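Local coordinates for RNA pseudouridylate synthase domain-containing protein 1 (Homo sapiens, PDB 5VBB) that probably isomerises uridine to pseudouridine in RNA, as a member of the RluA family of pseudouridine synthases, at residues C63-C75 / F204-P216. Residues are numbered along the deposited sequence; the frame is centred on the assembly and turned at random.
With SO4 (sulfate ion), chain B.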
ATOM      1  N   CYS A  63       2.077 -15.083   0.754  1.00 47.39           N
ATOM      2  CA  CYS A  63       3.479 -14.808   1.008  1.00 45.72           C
ATOM      3  C   CYS A  63       3.638 -13.594   1.900  1.00 46.21           C
ATOM      4  O   CYS A  63       4.724 -13.342   2.407  1.00 45.35           O
ATOM      5  CB  CYS A  63       4.224 -14.631  -0.316  1.00 45.60           C
ATOM      6  SG  CYS A  63       4.170 -16.081  -1.390  1.00 50.78           S
ATOM      7  N   HIS A  64       2.588 -12.800   2.026  1.00 43.39           N
ATOM      8  CA  HIS A  64       2.628 -11.551   2.774  1.00 42.28           C
ATOM      9  C   HIS A  64       1.203 -11.071   2.997  1.00 46.89           C
ATOM     10  O   HIS A  64       0.256 -11.723   2.551  1.00 46.11           O
ATOM     11  CB  HIS A  64       3.511 -10.513   2.071  1.00 41.40           C
ATOM     12  CG  HIS A  64       3.100 -10.166   0.672  1.00 44.20           C
ATOM     13  ND1 HIS A  64       2.848  -8.875   0.313  1.00 45.23           N
ATOM     14  CD2 HIS A  64       2.873 -10.961  -0.398  1.00 45.86           C
ATOM     15  CE1 HIS A  64       2.573  -8.900  -0.983  1.00 44.62           C
ATOM     16  NE2 HIS A  64       2.532 -10.137  -1.440  1.00 45.11           N
ATOM     17  N   GLN A  65       1.045  -9.952   3.694  1.00 43.28           N
ATOM     18  CA  GLN A  65      -0.276  -9.414   4.007  1.00 44.65           C
ATOM     19  C   GLN A  65      -0.494  -8.079   3.358  1.00 43.39           C
ATOM     20  O   GLN A  65       0.444  -7.371   3.044  1.00 40.55           O
ATOM     21  CB  GLN A  65      -0.432  -9.251   5.526  1.00 47.59           C
ATOM     22  CG  GLN A  65      -0.306 -10.550   6.314  1.00 69.63           C
ATOM     23  N   LEU A  66      -1.753  -7.701   3.255  1.00 40.65           N
ATOM     24  CA  LEU A  66      -2.158  -6.395   2.753  1.00 40.78           C
ATOM     25  C   LEU A  66      -3.379  -6.035   3.579  1.00 44.90           C
ATOM     26  O   LEU A  66      -4.240  -6.878   3.738  1.00 44.83           O
ATOM     27  CB  LEU A  66      -2.467  -6.527   1.260  1.00 41.50           C
ATOM     28  CG  LEU A  66      -2.210  -5.358   0.368  1.00 43.75           C
ATOM     29  CD1 LEU A  66      -0.787  -4.834   0.531  1.00 42.38           C
ATOM     30  CD2 LEU A  66      -2.466  -5.754  -1.057  1.00 42.17           C
ATOM     31  N   ASP A  67      -3.423  -4.840   4.172  1.00 42.21           N
ATOM     32  CA  ASP A  67      -4.540  -4.436   5.036  1.00 43.27           C
ATOM     33  C   ASP A  67      -5.884  -4.527   4.275  1.00 44.21           C
ATOM     34  O   ASP A  67      -5.921  -4.314   3.049  1.00 40.54           O
ATOM     35  CB  ASP A  67      -4.390  -2.966   5.530  1.00 45.12           C
ATOM     36  CG  ASP A  67      -3.203  -2.581   6.404  1.00 49.74           C
ATOM     37  OD1 ASP A  67      -2.666  -3.480   7.098  1.00 45.50           O
ATOM     38  OD2 ASP A  67      -2.888  -1.307   6.497  1.00 48.74           O
ATOM     39  N   PHE A  68      -6.982  -4.789   5.024  1.00 40.08           N
ATOM     40  CA  PHE A  68      -8.379  -4.801   4.546  1.00 37.96           C
ATOM     41  C   PHE A  68      -8.691  -3.605   3.644  1.00 40.48           C
ATOM     42  O   PHE A  68      -9.154  -3.794   2.529  1.00 39.69           O
ATOM     43  CB  PHE A  68      -9.357  -4.770   5.744  1.00 40.08           C
ATOM     44  CG  PHE A  68     -10.823  -4.677   5.384  1.00 41.90           C
ATOM     45  CD1 PHE A  68     -11.512  -5.785   4.923  1.00 46.14           C
ATOM     46  CD2 PHE A  68     -11.521  -3.486   5.529  1.00 43.69           C
ATOM     47  CE1 PHE A  68     -12.861  -5.700   4.586  1.00 47.77           C
ATOM     48  CE2 PHE A  68     -12.876  -3.417   5.224  1.00 47.31           C
ATOM     49  CZ  PHE A  68     -13.532  -4.512   4.747  1.00 47.70           C
ATOM     50  N   SER A  69      -8.404  -2.373   4.120  1.00 38.82           N
ATOM     51  CA  SER A  69      -8.739  -1.153   3.393  1.00 37.12           C
ATOM     52  C   SER A  69      -7.794  -0.814   2.241  1.00 39.94           C
ATOM     53  O   SER A  69      -8.137   0.030   1.409  1.00 41.82           O
ATOM     54  CB  SER A  69      -8.814   0.034   4.343  1.00 39.91           C
ATOM     55  OG  SER A  69      -9.838  -0.197   5.296  1.00 47.17           O
ATOM     56  N   THR A  70      -6.682  -1.501   2.116  1.00 34.87           N
ATOM     57  CA  THR A  70      -5.731  -1.229   1.053  1.00 34.42           C
ATOM     58  C   THR A  70      -5.975  -2.138  -0.129  1.00 37.82           C
ATOM     59  O   THR A  70      -6.242  -3.314   0.057  1.00 36.85           O
ATOM     60  CB  THR A  70      -4.308  -1.387   1.647  1.00 36.72           C
ATOM     61  OG1 THR A  70      -4.198  -0.411   2.673  1.00 42.20           O
ATOM     62  CG2 THR A  70      -3.192  -1.193   0.629  1.00 34.12           C
ATOM     63  N   SER A  71      -5.851  -1.596  -1.362  1.00 34.91           N
ATOM     64  CA  SER A  71      -5.932  -2.419  -2.567  1.00 33.99           C
ATOM     65  C   SER A  71      -4.522  -2.749  -3.084  1.00 36.83           C
ATOM     66  O   SER A  71      -3.528  -2.166  -2.649  1.00 35.26           O
ATOM     67  CB  SER A  71      -6.706  -1.682  -3.660  1.00 37.28           C
ATOM     68  OG  SER A  71      -6.182  -0.387  -3.923  1.00 35.53           O
ATOM     69  N   GLY A  72      -4.427  -3.671  -4.022  1.00 36.21           N
ATOM     70  CA  GLY A  72      -3.165  -3.918  -4.695  1.00 35.13           C
ATOM     71  C   GLY A  72      -2.506  -5.266  -4.634  1.00 36.24           C
ATOM     72  O   GLY A  72      -3.125  -6.278  -4.267  1.00 33.54           O
ATOM     73  N   ALA A  73      -1.213  -5.246  -5.045  1.00 32.00           N
ATOM     74  CA  ALA A  73      -0.357  -6.420  -5.273  1.00 34.58           C
ATOM     75  C   ALA A  73      -0.213  -7.322  -4.052  1.00 39.82           C
ATOM     76  O   ALA A  73       0.290  -6.912  -3.020  1.00 38.97           O
ATOM     77  CB  ALA A  73       1.016  -5.988  -5.735  1.00 36.20           C
ATOM     78  N   LEU A  74      -0.696  -8.542  -4.185  1.00 38.22           N
ATOM     79  CA  LEU A  74      -0.627  -9.548  -3.152  1.00 39.00           C
ATOM     80  C   LEU A  74      -0.238 -10.874  -3.802  1.00 40.10           C
ATOM     81  O   LEU A  74      -0.963 -11.383  -4.654  1.00 38.92           O
ATOM     82  CB  LEU A  74      -1.968  -9.627  -2.464  1.00 40.16           C
ATOM     83  CG  LEU A  74      -2.084 -10.540  -1.250  1.00 49.19           C
ATOM     84  CD1 LEU A  74      -1.035 -10.261  -0.232  1.00 49.60           C
ATOM     85  CD2 LEU A  74      -3.414 -10.349  -0.617  1.00 58.55           C
ATOM     86  N   CYS A  75       0.941 -11.368  -3.445  1.00 37.03           N
ATOM     87  CA  CYS A  75       1.524 -12.575  -3.987  1.00 38.13           C
ATOM     88  C   CYS A  75       1.109 -13.848  -3.203  1.00 43.66           C
ATOM     89  O   CYS A  75       1.259 -13.903  -1.993  1.00 43.29           O
ATOM     90  CB  CYS A  75       3.031 -12.438  -4.039  1.00 38.29           C
ATOM     91  SG  CYS A  75       3.849 -13.862  -4.773  1.00 42.94           S
ATOM     92  N   PHE A 204     -15.282   7.069  -0.940  1.00 40.87           N
ATOM     93  CA  PHE A 204     -15.818   5.727  -1.158  1.00 41.71           C
ATOM     94  C   PHE A 204     -14.861   4.655  -0.703  1.00 44.02           C
ATOM     95  O   PHE A 204     -15.278   3.511  -0.550  1.00 42.36           O
ATOM     96  CB  PHE A 204     -16.196   5.511  -2.633  1.00 43.69           C
ATOM     97  CG  PHE A 204     -15.081   5.083  -3.561  1.00 43.95           C
ATOM     98  CD1 PHE A 204     -14.285   6.029  -4.206  1.00 45.59           C
ATOM     99  CD2 PHE A 204     -14.926   3.751  -3.913  1.00 44.11           C
ATOM    100  CE1 PHE A 204     -13.403   5.653  -5.204  1.00 44.74           C
ATOM    101  CE2 PHE A 204     -13.984   3.365  -4.866  1.00 44.71           C
ATOM    102  CZ  PHE A 204     -13.223   4.318  -5.508  1.00 41.65           C
ATOM    103  N   ARG A 205     -13.570   5.001  -0.512  1.00 38.61           N
ATOM    104  CA  ARG A 205     -12.545   4.044  -0.105  1.00 38.91           C
ATOM    105  C   ARG A 205     -11.381   4.753   0.508  1.00 40.50           C
ATOM    106  O   ARG A 205     -11.315   5.964   0.466  1.00 39.85           O
ATOM    107  CB  ARG A 205     -12.055   3.301  -1.336  1.00 34.38           C
ATOM    108  CG  ARG A 205     -11.341   4.159  -2.371  1.00 35.56           C
ATOM    109  CD  ARG A 205     -10.550   3.295  -3.346  1.00 38.28           C
ATOM    110  NE  ARG A 205      -9.388   2.743  -2.658  1.00 39.89           N
ATOM    111  CZ  ARG A 205      -8.482   1.952  -3.194  1.00 47.60           C
ATOM    112  NH1 ARG A 205      -8.576   1.591  -4.468  1.00 38.91           N
ATOM    113  NH2 ARG A 205      -7.470   1.511  -2.465  1.00 37.16           N
ATOM    114  N   MET A 206     -10.446   4.002   1.042  1.00 37.12           N
ATOM    115  CA  MET A 206      -9.206   4.568   1.522  1.00 35.48           C
ATOM    116  C   MET A 206      -8.257   4.590   0.334  1.00 37.09           C
ATOM    117  O   MET A 206      -8.105   3.571  -0.330  1.00 34.74           O
ATOM    118  CB  MET A 206      -8.614   3.745   2.649  1.00 37.13           C
ATOM    119  CG  MET A 206      -7.422   4.410   3.234  1.00 37.53           C
ATOM    120  SD  MET A 206      -6.753   3.558   4.685  1.00 40.49           S
ATOM    121  CE  MET A 206      -5.938   2.174   3.864  1.00 36.96           C
ATOM    122  N   MET A 207      -7.639   5.737   0.052  1.00 34.44           N
ATOM    123  CA  MET A 207      -6.787   5.902  -1.132  1.00 33.26           C
ATOM    124  C   MET A 207      -5.312   5.474  -0.911  1.00 34.53           C
ATOM    125  O   MET A 207      -4.398   6.281  -1.012  1.00 32.17           O
ATOM    126  CB  MET A 207      -6.841   7.362  -1.611  1.00 35.38           C
ATOM    127  CG  MET A 207      -8.257   7.907  -1.783  1.00 38.10           C
ATOM    128  SD  MET A 207      -9.264   6.958  -2.956  1.00 39.80           S
ATOM    129  CE  MET A 207     -10.873   7.735  -2.698  1.00 38.31           C
ATOM    130  N   LEU A 208      -5.099   4.182  -0.701  1.00 31.83           N
ATOM    131  CA  LEU A 208      -3.780   3.577  -0.569  1.00 32.61           C
ATOM    132  C   LEU A 208      -3.839   2.319  -1.392  1.00 37.08           C
ATOM    133  O   LEU A 208      -4.809   1.592  -1.278  1.00 36.12           O
ATOM    134  CB  LEU A 208      -3.427   3.293   0.913  1.00 31.85           C
ATOM    135  CG  LEU A 208      -2.044   2.699   1.178  1.00 35.28           C
ATOM    136  CD1 LEU A 208      -0.937   3.671   0.740  1.00 35.69           C
ATOM    137  CD2 LEU A 208      -1.845   2.437   2.659  1.00 35.95           C
ATOM    138  N   HIS A 209      -2.832   2.102  -2.267  1.00 33.09           N
ATOM    139  CA  HIS A 209      -2.798   1.024  -3.220  1.00 32.30           C
ATOM    140  C   HIS A 209      -1.384   0.464  -3.326  1.00 35.58           C
ATOM    141  O   HIS A 209      -0.442   1.229  -3.538  1.00 32.27           O
ATOM    142  CB  HIS A 209      -3.191   1.593  -4.596  1.00 33.84           C
ATOM    143  CG  HIS A 209      -3.191   0.580  -5.696  1.00 37.09           C
ATOM    144  ND1 HIS A 209      -4.130  -0.445  -5.734  1.00 39.13           N
ATOM    145  CD2 HIS A 209      -2.357   0.454  -6.766  1.00 37.99           C
ATOM    146  CE1 HIS A 209      -3.842  -1.156  -6.816  1.00 38.85           C
ATOM    147  NE2 HIS A 209      -2.794  -0.639  -7.477  1.00 38.35           N
ATOM    148  N   ALA A 210      -1.237  -0.839  -3.180  1.00 32.84           N
ATOM    149  CA  ALA A 210       0.075  -1.499  -3.312  1.00 32.02           C
ATOM    150  C   ALA A 210       0.305  -1.653  -4.796  1.00 36.91           C
ATOM    151  O   ALA A 210      -0.317  -2.470  -5.452  1.00 37.92           O
ATOM    152  CB  ALA A 210       0.058  -2.841  -2.591  1.00 31.99           C
ATOM    153  N   PHE A 211       1.197  -0.848  -5.323  1.00 33.88           N
ATOM    154  CA  PHE A 211       1.416  -0.682  -6.751  1.00 34.59           C
ATOM    155  C   PHE A 211       2.505  -1.555  -7.328  1.00 34.91           C
ATOM    156  O   PHE A 211       2.264  -2.249  -8.303  1.00 37.07           O
ATOM    157  CB  PHE A 211       1.757   0.804  -6.965  1.00 38.18           C
ATOM    158  CG  PHE A 211       2.131   1.238  -8.352  1.00 40.93           C
ATOM    159  CD1 PHE A 211       1.203   1.178  -9.387  1.00 45.70           C
ATOM    160  CD2 PHE A 211       3.322   1.903  -8.578  1.00 43.62           C
ATOM    161  CE1 PHE A 211       1.478   1.766 -10.626  1.00 46.53           C
ATOM    162  CE2 PHE A 211       3.630   2.395  -9.828  1.00 48.41           C
ATOM    163  CZ  PHE A 211       2.690   2.380 -10.829  1.00 46.11           C
ATOM    164  N   TYR A 212       3.686  -1.552  -6.730  1.00 32.20           N
ATOM    165  CA  TYR A 212       4.850  -2.239  -7.235  1.00 32.45           C
ATOM    166  C   TYR A 212       5.285  -3.287  -6.225  1.00 34.50           C
ATOM    167  O   TYR A 212       5.281  -3.027  -5.023  1.00 32.93           O
ATOM    168  CB  TYR A 212       5.966  -1.225  -7.510  1.00 34.45           C
ATOM    169  CG  TYR A 212       7.229  -1.870  -8.028  1.00 33.57           C
ATOM    170  CD1 TYR A 212       7.368  -2.201  -9.374  1.00 35.72           C
ATOM    171  CD2 TYR A 212       8.287  -2.162  -7.174  1.00 34.23           C
ATOM    172  CE1 TYR A 212       8.487  -2.900  -9.831  1.00 37.79           C
ATOM    173  CE2 TYR A 212       9.425  -2.813  -7.629  1.00 35.04           C
ATOM    174  CZ  TYR A 212       9.542  -3.150  -8.961  1.00 36.71           C
ATOM    175  OH  TYR A 212      10.700  -3.775  -9.344  1.00 39.01           O
ATOM    176  N   LEU A 213       5.600  -4.477  -6.702  1.00 31.66           N
ATOM    177  CA  LEU A 213       6.052  -5.558  -5.827  1.00 33.36           C
ATOM    178  C   LEU A 213       7.087  -6.397  -6.570  1.00 36.64           C
ATOM    179  O   LEU A 213       6.876  -6.744  -7.715  1.00 37.95           O
ATOM    180  CB  LEU A 213       4.851  -6.402  -5.369  1.00 32.86           C
ATOM    181  CG  LEU A 213       5.120  -7.699  -4.566  1.00 36.46           C
ATOM    182  CD1 LEU A 213       5.621  -7.378  -3.153  1.00 35.68           C
ATOM    183  CD2 LEU A 213       3.842  -8.570  -4.511  1.00 37.27           C
ATOM    184  N   ARG A 214       8.236  -6.631  -5.961  1.00 31.68           N
ATOM    185  CA  ARG A 214       9.293  -7.436  -6.548  1.00 31.23           C
ATOM    186  C   ARG A 214       9.772  -8.392  -5.485  1.00 37.67           C
ATOM    187  O   ARG A 214      10.202  -7.930  -4.437  1.00 35.47           O
ATOM    188  CB  ARG A 214      10.445  -6.572  -7.030  1.00 34.54           C
ATOM    189  CG  ARG A 214      11.455  -7.342  -7.894  1.00 38.90           C
ATOM    190  CD  ARG A 214      12.846  -6.719  -7.846  1.00 43.94           C
ATOM    191  NE  ARG A 214      12.840  -5.321  -8.251  1.00 60.01           N
ATOM    192  CZ  ARG A 214      13.847  -4.462  -8.100  1.00 61.89           C
ATOM    193  NH1 ARG A 214      14.989  -4.851  -7.544  1.00 45.06           N
ATOM    194  NH2 ARG A 214      13.720  -3.212  -8.507  1.00 49.71           N
ATOM    195  N   ILE A 215       9.688  -9.726  -5.751  1.00 36.75           N
ATOM    196  CA  ILE A 215      10.070 -10.776  -4.818  1.00 37.15           C
ATOM    197  C   ILE A 215      11.144 -11.611  -5.575  1.00 41.99           C
ATOM    198  O   ILE A 215      10.808 -12.381  -6.465  1.00 41.75           O
ATOM    199  CB  ILE A 215       8.848 -11.606  -4.405  1.00 41.27           C
ATOM    200  CG1 ILE A 215       7.691 -10.676  -3.886  1.00 41.47           C
ATOM    201  CG2 ILE A 215       9.256 -12.657  -3.356  1.00 42.96           C
ATOM    202  CD1 ILE A 215       6.394 -11.342  -3.644  1.00 39.87           C
ATOM    203  N   PRO A 216      12.431 -11.361  -5.297  1.00 41.08           N
ATOM    204  CA  PRO A 216      13.501 -12.019  -6.065  1.00 42.54           C
ATOM    205  C   PRO A 216      13.797 -13.420  -5.551  1.00 49.38           C
ATOM    206  O   PRO A 216      14.828 -13.651  -4.930  1.00 50.56           O
ATOM    207  CB  PRO A 216      14.666 -11.053  -5.889  1.00 43.91           C
ATOM    208  CG  PRO A 216      14.478 -10.510  -4.499  1.00 47.01           C
ATOM    209  CD  PRO A 216      12.980 -10.383  -4.334  1.00 42.33           C
TER
HETATM  210  S   SO4 B 301      -7.892  -1.619   8.046  1.00 51.06           S
HETATM  211  O1  SO4 B 301      -7.098  -0.685   8.858  1.00 54.16           O
HETATM  212  O2  SO4 B 301      -7.956  -2.895   8.768  1.00 52.21           O
HETATM  213  O3  SO4 B 301      -9.223  -1.103   7.800  1.00 48.94           O
HETATM  214  O4  SO4 B 301      -7.267  -1.792   6.739  1.00 46.76           O
HETATM  215  O   HOH W   1     -10.598   1.158   1.206  1.00 37.52           O
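Ser71 and Gly72 pair in parallel with His209 and Ala210, bridging two antiparallel sheets of the pseudouridine synthase fold, directly after the turn that begins at Asp67, the active-site aspartate by similarity. The backbone bonds are short and nearly straight where the bridge is firm: Ala210 N donates to Ser71 O at 2.7 Å and Ala73 N to Ala210 O at 2.9 Å, whereas Ser71 N to Leu208 O is weak. The chain turns a corner at Gly72, and beyond it the axes of segments 73-75 and 208-216 run at 58° to each other; the CA of Gly72 makes a CA-H...O contact with Ala210 O and lies oblique to the His209 ring, near CE1.

Side-chain polar bonds converge on Ser71 OG, which meets the edges of two flat groups. Arg205 NH2 reaches it at 2.7 Å, close to the guanidinium plane, with a weak second bond from NH1, while His209 ND1 is hydrogen-bonded to Ser71 OG at 2.7 Å. With chi1 at 54°, OG lies between the backbone N and carbonyl carbon of Ser71, a residue whose side chain is on the same sheet face as that of His209. His209 NE2 is hydrogen-bonded to Thr226 OG1, so both ring nitrogens have partners, which restrains the ring's rotation.

Apolar contacts continue along the diverging strands. Ala210 CB meets Leu66 CD1, Leu213 CB meets Ala73 CB, and Ile215 CD1 lies 3.6 Å from Cys75 CB. Leu213 CD2 approaches the His64 ring obliquely; that ring accepts Cys75 N at NE2, has Leu74 CD1 over one face and stacks with Phe90.

In the type I turn from Asp67 to Thr70, Ser69 N and OG donate to a sulfate, probably from the crystallisation liquor, that Arg177 also binds; Arg177 forms a salt bridge with Asp67. One water joins Ser69 O to Met206 N, and Met206 CE packs 3.6 Å from Ser69 CB.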